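Local coordinates for uroporphyrinogen-III C-methyltransferase (Pseudomonas denitrificans, PDB 1S4D), which catalyses the two successive SAM-dependent methylations, at C-2 and C-7, that convert uroporphyrinogen III to precorrin-2 on the way to cobalamin and siroheme, at residues Phe209-Ala214 / Ala235-Pro240; Gly128-Ile133 / Val181-Met186; Glu205-Val210 / Ala241-Gly246. All coordinates share one frame; numbering follows the deposited sequence.

Contact 1: Phe209-Ala214 / Ala235-Pro240; sequences FVCNAA and AGLEPP. With SAH (S-adenosyl-L-homocysteine), chain Q.
A chi1 of -59° sets SG of Cys211 anti to its own carbonyl carbon and beside the backbone N, where the sulfur meets Leu237 with CG 3.5 Å away. Asn212 adopts nearly the same chi1, and its OD1 lies 3.4 Å from CD of Pro240, the two side chains crossing at about a right angle. A small cysteine, whose thiol is only weakly polar, suits the end of strand 206-211, where the loop of 235-240 passes close by, and asparagine readily accepts the left-handed backbone conformation at which the strand stops. The backbone supplies the polar link: Asn212 N donates to Pro240 O at 3.0 Å with an N-H...O angle of 158°, and CA of Cys211 approaches that oxygen at 3.3 Å. A cis peptide bond, which proline tolerates well, precedes Pro240 as the loop turns toward strand 241-245. CB of Pro240 rests 3.7 Å from C4 of the SAH adenine. Beyond it, N6 of SAH donates to Ala213 O at 3.1 Å, and Ala213 N gives a weak bond to N1. Backbone atoms thus meet both the donor N6 and, more weakly, the acceptor N1, a pattern consistent with selecting an amino-purine.

Contact 2: Gly128-Ile133 / Val181-Met186; sequences GITAGI and VMYMAM. With SAH (S-adenosyl-L-homocysteine), chain Q.
Tyr183, from strand 179-183, meets Thr130 and Gly132 at the start of helix 131-137, in the cleft between the two alpha/beta domains of the tetrapyrrole methylase fold, where SAH binds. The tight part is buried and gathers round the phenol oxygen. Tyr183 OH donates to Thr130 OG1, and Gly132 N donates to Tyr183 OH at 2.9 Å, so two bonds grip one oxygen. Thr130 holds OG1 anti to its backbone N (chi1 -169°), and this hydroxyl in turn donates a hydrogen bond to carboxylate atom O of SAH, 2.6 Å from Thr130 OG1. The other carboxylate oxygen, OXT, lies in plane at the edge of the tyrosine ring and accepts a hydrogen bond from Ala131 N, 3.1 Å from OXT; the helix start would probably favour its negative charge. Glycine suits position 132 because a CB would collide with Tyr183 OH and crowd CG1 of Val181, which packs 3.7 Å from Gly132 CA. A phenylalanine in place of Tyr183 would probably leave Gly132 N and the Thr130 hydroxyl without their shared partner, and the threonine freer to turn from the carboxylate. The looser side is at Met184, which is partly exposed and does not touch 128-133. Its flexible thioether follows the ligand instead, bending at chi3 to put CE 3.7 Å from SD of SAH. The backbone N of Met184 donates an almost straight bond to the ribose O2' of SAH, 3.0 Å long with an N-H...O angle of 172°.

Contact 3: Glu205-Val210 / Ala241-Gly246; sequences EPVAFV and AIVVVG. With SAH (S-adenosyl-L-homocysteine), chain Q.
Phe209 and Val243 form a non-hydrogen-bonded antiparallel pair, their side chains side by side and pointing the same way. With chi1 at -76°, Phe209 has CG anti to its carbonyl carbon, while Val243 holds CG1 anti to its backbone N. The valine lies against one face of the ring: CG1 stands over its centre, 4.1 Å from the centroid and 12° off the normal, a CH-pi contact, and CG2, on the same side, lies 3.6 Å from CE1. Val207 and Val245 continue this sheet face, their CG2 atoms 4.0 Å apart. Branched valines suit extended backbone, and on this face Val207 and Phe209 pack against helix 225-235. The other face, toward helix 131-137, carries Ala208, Val210, Ile242 and Val244. Val244 turns CG1 between its backbone N and carbonyl carbon (chi1 57°), bringing that methyl 3.7 Å from CB of Ala208, which is small enough to fit. Ile242 starts on this face, but the end of its chain leads away from strand 206-211; CG1 lies 3.5 Å from N3 of SAH. At the far end the extended Glu205 lays OE1 3.4 Å from CA of Gly246 and pairs with Arg201 in a salt bridge; at the backbone angles of Gly246 a CB would press on Val245 O, hence glycine. Five backbone bonds join the strands, ending in the mutual pair of Val210 and Ile242. That pair probably helps to place Ala241 O, which accepts a hydrogen bond from ribose O2' of SAH at 2.7 Å. Main-chain atoms thus join the strands and take the ligand, while apolar side chains pack both faces.

All three contacts touch SAH and reach the mixed sheet; their centres are 10 to 11 Å apart. Contact 1 takes the adenine, contact 2 the carboxylate and one side of the ribose, and contact 3 the other bond to O2' and, through Ile242, a packing contact on the adenine. Contacts 1 and 3 share Phe209 and Val210 on strand 206-211, and SG of Cys211 packs 3.6 Å from CB of Ala241. Strands 179-183 and 241-245 are neighbours, with Met182 N 2.7 Å from Val243 O, a probable hydrogen bond. Ile242 ties contact 3 to contact 2, its CD1 3.6 Å from CE2 of Tyr183. Met186 bridges all three, SD lying 3.6 Å from CD1 of Phe209.

Contact 1: Phe209-Ala214 / Ala235-Pro240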
loop_
_atom_site.group_PDB
_atom_site.type_symbol
_atom_site.label_atom_id
_atom_site.label_comp_id
_atom_site.label_asym_id
_atom_site.label_seq_id
_atom_site.Cartn_x
_atom_site.Cartn_y
_atom_site.Cartn_z
ATOM N N PHE B 209 -14.089 5.304 -10.766
ATOM C CA PHE B 209 -14.423 5.501 -9.364
ATOM C C PHE B 209 -14.621 4.104 -8.848
ATOM O O PHE B 209 -15.331 3.301 -9.479
ATOM C CB PHE B 209 -15.750 6.272 -9.216
ATOM C CG PHE B 209 -15.642 7.744 -9.495
ATOM C CD1 PHE B 209 -15.631 8.656 -8.451
ATOM C CD2 PHE B 209 -15.555 8.215 -10.812
ATOM C CE1 PHE B 209 -15.510 10.018 -8.698
ATOM C CE2 PHE B 209 -15.436 9.580 -11.083
ATOM C CZ PHE B 209 -15.414 10.490 -10.025
ATOM N N VAL B 210 -13.998 3.793 -7.717
ATOM C CA VAL B 210 -14.209 2.502 -7.081
ATOM C C VAL B 210 -14.710 2.739 -5.658
ATOM O O VAL B 210 -13.963 3.203 -4.785
ATOM C CB VAL B 210 -12.928 1.608 -7.117
ATOM C CG1 VAL B 210 -13.241 0.194 -6.651
ATOM C CG2 VAL B 210 -12.302 1.564 -8.529
ATOM N N CYS B 211 -15.983 2.429 -5.441
ATOM C CA CYS B 211 -16.615 2.625 -4.143
ATOM C C CYS B 211 -16.664 1.345 -3.362
ATOM O O CYS B 211 -17.062 0.292 -3.893
ATOM C CB CYS B 211 -18.035 3.168 -4.299
ATOM S SG CYS B 211 -18.066 4.748 -5.185
ATOM N N ASN B 212 -16.256 1.435 -2.097
ATOM C CA ASN B 212 -16.291 0.286 -1.224
ATOM C C ASN B 212 -15.506 -0.848 -1.880
ATOM O O ASN B 212 -15.968 -1.997 -1.914
ATOM C CB ASN B 212 -17.744 -0.128 -0.971
ATOM C CG ASN B 212 -18.565 0.992 -0.395
ATOM O OD1 ASN B 212 -18.372 1.368 0.751
ATOM N ND2 ASN B 212 -19.460 1.552 -1.189
ATOM N N ALA B 213 -14.334 -0.516 -2.427
ATOM C CA ALA B 213 -13.430 -1.535 -2.941
ATOM C C ALA B 213 -13.310 -2.669 -1.933
ATOM O O ALA B 213 -13.322 -2.453 -0.722
ATOM C CB ALA B 213 -12.037 -0.956 -3.294
ATOM N N ALA B 214 -13.274 -3.875 -2.485
ATOM C CA ALA B 214 -13.047 -5.108 -1.768
ATOM C C ALA B 214 -14.100 -5.429 -0.725
ATOM O O ALA B 214 -13.782 -5.984 0.314
ATOM C CB ALA B 214 -11.631 -5.137 -1.168
ATOM N N ALA B 235 -24.785 8.413 -11.048
ATOM C CA ALA B 235 -24.629 7.029 -10.650
ATOM C C ALA B 235 -25.035 6.834 -9.198
ATOM O O ALA B 235 -25.235 5.714 -8.769
ATOM C CB ALA B 235 -23.214 6.585 -10.867
ATOM N N GLY B 236 -25.167 7.929 -8.454
ATOM C CA GLY B 236 -25.607 7.895 -7.075
ATOM C C GLY B 236 -24.513 7.492 -6.104
ATOM O O GLY B 236 -24.800 7.259 -4.945
ATOM N N LEU B 237 -23.263 7.434 -6.566
ATOM C CA LEU B 237 -22.152 6.874 -5.801
ATOM C C LEU B 237 -21.768 7.751 -4.640
ATOM O O LEU B 237 -21.964 8.955 -4.704
ATOM C CB LEU B 237 -20.936 6.709 -6.701
ATOM C CG LEU B 237 -20.675 5.369 -7.401
ATOM C CD1 LEU B 237 -21.876 4.438 -7.492
ATOM C CD2 LEU B 237 -20.105 5.631 -8.780
ATOM N N GLU B 238 -21.191 7.141 -3.600
ATOM C CA GLU B 238 -20.796 7.826 -2.356
ATOM C C GLU B 238 -19.452 7.333 -1.842
ATOM O O GLU B 238 -19.052 6.207 -2.157
ATOM C CB GLU B 238 -21.787 7.534 -1.236
ATOM C CG GLU B 238 -23.072 8.342 -1.262
ATOM C CD GLU B 238 -24.238 7.545 -0.694
ATOM O OE1 GLU B 238 -24.323 6.311 -0.960
ATOM O OE2 GLU B 238 -25.075 8.146 0.014
ATOM N N PRO B 239 -18.764 8.161 -1.039
ATOM C CA PRO B 239 -17.617 7.697 -0.250
ATOM C C PRO B 239 -17.984 6.430 0.528
ATOM O O PRO B 239 -19.164 6.218 0.797
ATOM C CB PRO B 239 -17.375 8.849 0.738
ATOM C CG PRO B 239 -17.991 10.065 0.121
ATOM C CD PRO B 239 -19.025 9.605 -0.848
ATOM N N PRO B 240 -17.004 5.601 0.864
ATOM C CA PRO B 240 -15.609 5.839 0.457
ATOM C C PRO B 240 -15.354 5.380 -0.994
ATOM O O PRO B 240 -15.891 4.362 -1.396
ATOM C CB PRO B 240 -14.811 5.005 1.451
ATOM C CG PRO B 240 -15.781 3.843 1.817
ATOM C CD PRO B 240 -17.171 4.370 1.663
HETATM N N SAH Q . -5.528 4.829 5.442
HETATM C CA SAH Q . -6.590 4.560 4.488
HETATM C CB SAH Q . -7.199 5.866 4.009
HETATM C CG SAH Q . -8.250 6.435 4.943
HETATM S SD SAH Q . -8.753 8.144 4.615
HETATM C C SAH Q . -6.090 3.680 3.335
HETATM O O SAH Q . -4.922 3.304 3.261
HETATM O OXT SAH Q . -6.821 3.283 2.432
HETATM C "C5'" SAH Q . -10.329 7.565 3.905
HETATM C "C4'" SAH Q . -10.412 7.432 2.379
HETATM O "O4'" SAH Q . -9.858 6.214 1.927
HETATM C "C3'" SAH Q . -11.815 7.391 1.779
HETATM O "O3'" SAH Q . -12.481 8.623 1.714
HETATM C "C2'" SAH Q . -11.592 6.757 0.417
HETATM O "O2'" SAH Q . -11.072 7.642 -0.553
HETATM C "C1'" SAH Q . -10.509 5.748 0.759
HETATM N N9 SAH Q . -11.025 4.383 1.012
HETATM C C8 SAH Q . -10.888 3.718 2.187
HETATM N N7 SAH Q . -11.449 2.513 2.072
HETATM C C5 SAH Q . -11.959 2.377 0.844
HETATM C C6 SAH Q . -12.633 1.328 0.216
HETATM N N6 SAH Q . -12.867 0.195 0.852
HETATM N N1 SAH Q . -13.049 1.478 -1.092
HETATM C C2 SAH Q . -12.778 2.655 -1.757
HETATM N N3 SAH Q . -12.107 3.692 -1.131
HETATM C C4 SAH Q . -11.698 3.557 0.153
#

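Contact 2: Gly128-Ile133 / Val181-Met186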
loop_
_atom_site.group_PDB
_atom_site.type_symbol
_atom_site.label_atom_id
_atom_site.label_comp_id
_atom_site.label_asym_id
_atom_site.label_seq_id
_atom_site.Cartn_x
_atom_site.Cartn_y
_atom_site.Cartn_z
ATOM N N GLY B 128 -1.078 -2.135 6.519
ATOM C CA GLY B 128 -2.235 -2.781 5.928
ATOM C C GLY B 128 -2.354 -2.520 4.436
ATOM O O GLY B 128 -1.658 -1.677 3.895
ATOM N N ILE B 129 -3.229 -3.253 3.761
ATOM C CA ILE B 129 -3.495 -3.011 2.362
ATOM C C ILE B 129 -4.224 -1.673 2.199
ATOM O O ILE B 129 -5.215 -1.383 2.902
ATOM C CB ILE B 129 -4.359 -4.117 1.802
ATOM C CG1 ILE B 129 -3.700 -5.486 1.989
ATOM C CG2 ILE B 129 -4.710 -3.803 0.355
ATOM C CD1 ILE B 129 -2.340 -5.685 1.265
ATOM N N THR B 130 -3.731 -0.841 1.277
ATOM C CA THR B 130 -4.328 0.487 1.066
ATOM C C THR B 130 -5.377 0.495 -0.055
ATOM O O THR B 130 -5.262 -0.213 -1.064
ATOM C CB THR B 130 -3.208 1.589 0.879
ATOM O OG1 THR B 130 -3.803 2.899 0.924
ATOM C CG2 THR B 130 -2.590 1.557 -0.505
ATOM N N ALA B 131 -6.395 1.313 0.108
ATOM C CA ALA B 131 -7.480 1.324 -0.871
ATOM C C ALA B 131 -6.946 1.636 -2.285
ATOM O O ALA B 131 -7.381 1.007 -3.254
ATOM C CB ALA B 131 -8.576 2.290 -0.461
ATOM N N GLY B 132 -5.996 2.581 -2.382
ATOM C CA GLY B 132 -5.419 2.980 -3.651
ATOM C C GLY B 132 -4.566 1.943 -4.372
ATOM O O GLY B 132 -4.297 2.110 -5.564
ATOM N N ILE B 133 -4.117 0.886 -3.689
ATOM C CA ILE B 133 -3.404 -0.178 -4.391
ATOM C C ILE B 133 -4.226 -1.443 -4.373
ATOM O O ILE B 133 -4.597 -1.962 -5.435
ATOM C CB ILE B 133 -1.992 -0.427 -3.828
ATOM C CG1 ILE B 133 -1.160 0.861 -3.887
ATOM C CG2 ILE B 133 -1.309 -1.525 -4.602
ATOM C CD1 ILE B 133 0.079 0.861 -2.985
ATOM N N VAL B 181 -3.965 8.680 -8.351
ATOM C CA VAL B 181 -4.869 7.923 -7.506
ATOM C C VAL B 181 -5.315 8.820 -6.358
ATOM O O VAL B 181 -4.490 9.319 -5.580
ATOM C CB VAL B 181 -4.197 6.640 -6.954
ATOM C CG1 VAL B 181 -5.083 5.977 -5.850
ATOM C CG2 VAL B 181 -3.793 5.669 -8.106
ATOM N N MET B 182 -6.614 9.029 -6.245
ATOM C CA MET B 182 -7.092 10.076 -5.370
ATOM C C MET B 182 -7.987 9.531 -4.272
ATOM O O MET B 182 -8.942 8.800 -4.555
ATOM C CB MET B 182 -7.808 11.149 -6.189
ATOM C CG MET B 182 -7.089 11.491 -7.471
ATOM S SD MET B 182 -7.598 13.083 -8.070
ATOM C CE MET B 182 -9.168 12.681 -8.889
ATOM N N TYR B 183 -7.631 9.899 -3.036
ATOM C CA TYR B 183 -8.331 9.585 -1.798
ATOM C C TYR B 183 -9.189 10.792 -1.433
ATOM O O TYR B 183 -8.818 11.921 -1.741
ATOM C CB TYR B 183 -7.311 9.368 -0.672
ATOM C CG TYR B 183 -6.528 8.066 -0.752
ATOM C CD1 TYR B 183 -5.425 7.915 -1.629
ATOM C CD2 TYR B 183 -6.861 6.998 0.070
ATOM C CE1 TYR B 183 -4.709 6.715 -1.701
ATOM C CE2 TYR B 183 -6.159 5.820 0.012
ATOM C CZ TYR B 183 -5.098 5.676 -0.875
ATOM O OH TYR B 183 -4.449 4.466 -0.896
ATOM N N MET B 184 -10.342 10.563 -0.795
ATOM C CA MET B 184 -11.216 11.650 -0.330
ATOM C C MET B 184 -11.409 12.772 -1.344
ATOM O O MET B 184 -11.264 13.940 -1.009
ATOM C CB MET B 184 -10.710 12.232 0.987
ATOM C CG MET B 184 -10.369 11.163 2.019
ATOM S SD MET B 184 -9.639 11.872 3.472
ATOM C CE MET B 184 -7.934 11.465 3.197
ATOM N N ALA B 185 -11.788 12.394 -2.566
ATOM C CA ALA B 185 -11.884 13.324 -3.689
ATOM C C ALA B 185 -13.295 13.413 -4.242
ATOM O O ALA B 185 -13.503 13.961 -5.318
ATOM C CB ALA B 185 -10.909 12.923 -4.790
ATOM N N MET B 186 -14.270 12.878 -3.523
ATOM C CA MET B 186 -15.637 12.832 -4.056
ATOM C C MET B 186 -16.335 14.185 -3.957
ATOM O O MET B 186 -16.872 14.681 -4.927
ATOM C CB MET B 186 -16.479 11.768 -3.338
ATOM C CG MET B 186 -16.025 10.364 -3.571
ATOM S SD MET B 186 -16.479 9.757 -5.180
ATOM C CE MET B 186 -18.198 9.158 -4.882
HETATM N N SAH Q . -5.528 4.829 5.442
HETATM C CA SAH Q . -6.590 4.560 4.488
HETATM C CB SAH Q . -7.199 5.866 4.009
HETATM C CG SAH Q . -8.250 6.435 4.943
HETATM S SD SAH Q . -8.753 8.144 4.615
HETATM C C SAH Q . -6.090 3.680 3.335
HETATM O O SAH Q . -4.922 3.304 3.261
HETATM O OXT SAH Q . -6.821 3.283 2.432
HETATM C "C5'" SAH Q . -10.329 7.565 3.905
HETATM C "C4'" SAH Q . -10.412 7.432 2.379
HETATM O "O4'" SAH Q . -9.858 6.214 1.927
HETATM C "C3'" SAH Q . -11.815 7.391 1.779
HETATM O "O3'" SAH Q . -12.481 8.623 1.714
HETATM C "C2'" SAH Q . -11.592 6.757 0.417
HETATM O "O2'" SAH Q . -11.072 7.642 -0.553
HETATM C "C1'" SAH Q . -10.509 5.748 0.759
HETATM N N9 SAH Q . -11.025 4.383 1.012
HETATM C C8 SAH Q . -10.888 3.718 2.187
HETATM N N7 SAH Q . -11.449 2.513 2.072
HETATM C C5 SAH Q . -11.959 2.377 0.844
HETATM C C6 SAH Q . -12.633 1.328 0.216
HETATM N N6 SAH Q . -12.867 0.195 0.852
HETATM N N1 SAH Q . -13.049 1.478 -1.092
HETATM C C2 SAH Q . -12.778 2.655 -1.757
HETATM N N3 SAH Q . -12.107 3.692 -1.131
HETATM C C4 SAH Q . -11.698 3.557 0.153
#

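Contact 3: Glu205-Val210 / Ala241-Gly246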
loop_
_atom_site.group_PDB
_atom_site.type_symbol
_atom_site.label_atom_id
_atom_site.label_comp_id
_atom_site.label_asym_id
_atom_site.label_seq_id
_atom_site.Cartn_x
_atom_site.Cartn_y
_atom_site.Cartn_z
ATOM N N GLU B 205 -9.527 11.888 -20.902
ATOM C CA GLU B 205 -8.726 10.829 -20.307
ATOM C C GLU B 205 -9.601 9.960 -19.391
ATOM O O GLU B 205 -10.399 10.509 -18.619
ATOM C CB GLU B 205 -7.552 11.406 -19.554
ATOM C CG GLU B 205 -6.815 10.422 -18.684
ATOM C CD GLU B 205 -5.495 10.973 -18.219
ATOM O OE1 GLU B 205 -4.521 10.192 -18.163
ATOM O OE2 GLU B 205 -5.423 12.190 -17.919
ATOM N N PRO B 206 -9.462 8.625 -19.496
ATOM C CA PRO B 206 -10.278 7.693 -18.707
ATOM C C PRO B 206 -10.046 7.854 -17.216
ATOM O O PRO B 206 -8.943 8.149 -16.768
ATOM C CB PRO B 206 -9.786 6.308 -19.159
ATOM C CG PRO B 206 -9.041 6.531 -20.437
ATOM C CD PRO B 206 -8.514 7.911 -20.378
ATOM N N VAL B 207 -11.122 7.636 -16.473
ATOM C CA VAL B 207 -11.199 7.811 -15.028
ATOM C C VAL B 207 -12.100 6.665 -14.518
ATOM O O VAL B 207 -13.070 6.286 -15.178
ATOM C CB VAL B 207 -11.838 9.202 -14.716
ATOM C CG1 VAL B 207 -12.374 9.300 -13.306
ATOM C CG2 VAL B 207 -10.865 10.321 -14.997
ATOM N N ALA B 208 -11.769 6.095 -13.365
ATOM C CA ALA B 208 -12.671 5.137 -12.718
ATOM C C ALA B 208 -12.882 5.552 -11.275
ATOM O O ALA B 208 -11.982 6.112 -10.651
ATOM C CB ALA B 208 -12.129 3.721 -12.791
ATOM N N PHE B 209 -14.089 5.304 -10.766
ATOM C CA PHE B 209 -14.423 5.501 -9.364
ATOM C C PHE B 209 -14.621 4.104 -8.848
ATOM O O PHE B 209 -15.331 3.301 -9.479
ATOM C CB PHE B 209 -15.750 6.272 -9.216
ATOM C CG PHE B 209 -15.642 7.744 -9.495
ATOM C CD1 PHE B 209 -15.631 8.656 -8.451
ATOM C CD2 PHE B 209 -15.555 8.215 -10.812
ATOM C CE1 PHE B 209 -15.510 10.018 -8.698
ATOM C CE2 PHE B 209 -15.436 9.580 -11.083
ATOM C CZ PHE B 209 -15.414 10.490 -10.025
ATOM N N VAL B 210 -13.998 3.793 -7.717
ATOM C CA VAL B 210 -14.209 2.502 -7.081
ATOM C C VAL B 210 -14.710 2.739 -5.658
ATOM O O VAL B 210 -13.963 3.203 -4.785
ATOM C CB VAL B 210 -12.928 1.608 -7.117
ATOM C CG1 VAL B 210 -13.241 0.194 -6.651
ATOM C CG2 VAL B 210 -12.302 1.564 -8.529
ATOM N N ALA B 241 -14.564 6.131 -1.759
ATOM C CA ALA B 241 -14.248 5.776 -3.129
ATOM C C ALA B 241 -12.807 6.109 -3.433
ATOM O O ALA B 241 -12.252 7.041 -2.881
ATOM C CB ALA B 241 -15.169 6.515 -4.099
ATOM N N ILE B 242 -12.180 5.353 -4.309
ATOM C CA ILE B 242 -10.892 5.789 -4.796
ATOM C C ILE B 242 -11.127 6.230 -6.241
ATOM O O ILE B 242 -11.786 5.517 -7.003
ATOM C CB ILE B 242 -9.873 4.630 -4.706
ATOM C CG1 ILE B 242 -9.411 4.427 -3.262
ATOM C CG2 ILE B 242 -8.705 4.834 -5.702
ATOM C CD1 ILE B 242 -8.337 5.399 -2.813
ATOM N N VAL B 243 -10.617 7.401 -6.610
ATOM C CA VAL B 243 -10.693 7.865 -7.986
ATOM C C VAL B 243 -9.334 7.769 -8.671
ATOM O O VAL B 243 -8.359 8.416 -8.234
ATOM C CB VAL B 243 -11.125 9.308 -8.074
ATOM C CG1 VAL B 243 -11.472 9.641 -9.523
ATOM C CG2 VAL B 243 -12.298 9.589 -7.132
ATOM N N VAL B 244 -9.276 6.965 -9.733
ATOM C CA VAL B 244 -8.037 6.708 -10.474
ATOM C C VAL B 244 -8.132 7.318 -11.854
ATOM O O VAL B 244 -9.124 7.131 -12.560
ATOM C CB VAL B 244 -7.717 5.162 -10.574
ATOM C CG1 VAL B 244 -8.876 4.390 -11.218
ATOM C CG2 VAL B 244 -6.403 4.889 -11.316
ATOM N N VAL B 245 -7.089 8.030 -12.235
ATOM C CA VAL B 245 -7.028 8.708 -13.516
ATOM C C VAL B 245 -5.918 8.065 -14.355
ATOM O O VAL B 245 -4.792 7.795 -13.846
ATOM C CB VAL B 245 -6.753 10.209 -13.298
ATOM C CG1 VAL B 245 -6.702 10.955 -14.612
ATOM C CG2 VAL B 245 -7.827 10.823 -12.372
ATOM N N GLY B 246 -6.234 7.777 -15.620
ATOM C CA GLY B 246 -5.235 7.312 -16.568
ATOM C C GLY B 246 -5.418 5.955 -17.208
ATOM O O GLY B 246 -6.359 5.210 -16.931
HETATM N N SAH Q . -5.528 4.829 5.442
HETATM C CA SAH Q . -6.590 4.560 4.488
HETATM C CB SAH Q . -7.199 5.866 4.009
HETATM C CG SAH Q . -8.250 6.435 4.943
HETATM S SD SAH Q . -8.753 8.144 4.615
HETATM C C SAH Q . -6.090 3.680 3.335
HETATM O O SAH Q . -4.922 3.304 3.261
HETATM O OXT SAH Q . -6.821 3.283 2.432
HETATM C "C5'" SAH Q . -10.329 7.565 3.905
HETATM C "C4'" SAH Q . -10.412 7.432 2.379
HETATM O "O4'" SAH Q . -9.858 6.214 1.927
HETATM C "C3'" SAH Q . -11.815 7.391 1.779
HETATM O "O3'" SAH Q . -12.481 8.623 1.714
HETATM C "C2'" SAH Q . -11.592 6.757 0.417
HETATM O "O2'" SAH Q . -11.072 7.642 -0.553
HETATM C "C1'" SAH Q . -10.509 5.748 0.759
HETATM N N9 SAH Q . -11.025 4.383 1.012
HETATM C C8 SAH Q . -10.888 3.718 2.187
HETATM N N7 SAH Q . -11.449 2.513 2.072
HETATM C C5 SAH Q . -11.959 2.377 0.844
HETATM C C6 SAH Q . -12.633 1.328 0.216
HETATM N N6 SAH Q . -12.867 0.195 0.852
HETATM N N1 SAH Q . -13.049 1.478 -1.092
HETATM C C2 SAH Q . -12.778 2.655 -1.757
HETATM N N3 SAH Q . -12.107 3.692 -1.131
HETATM C C4 SAH Q . -11.698 3.557 0.153
#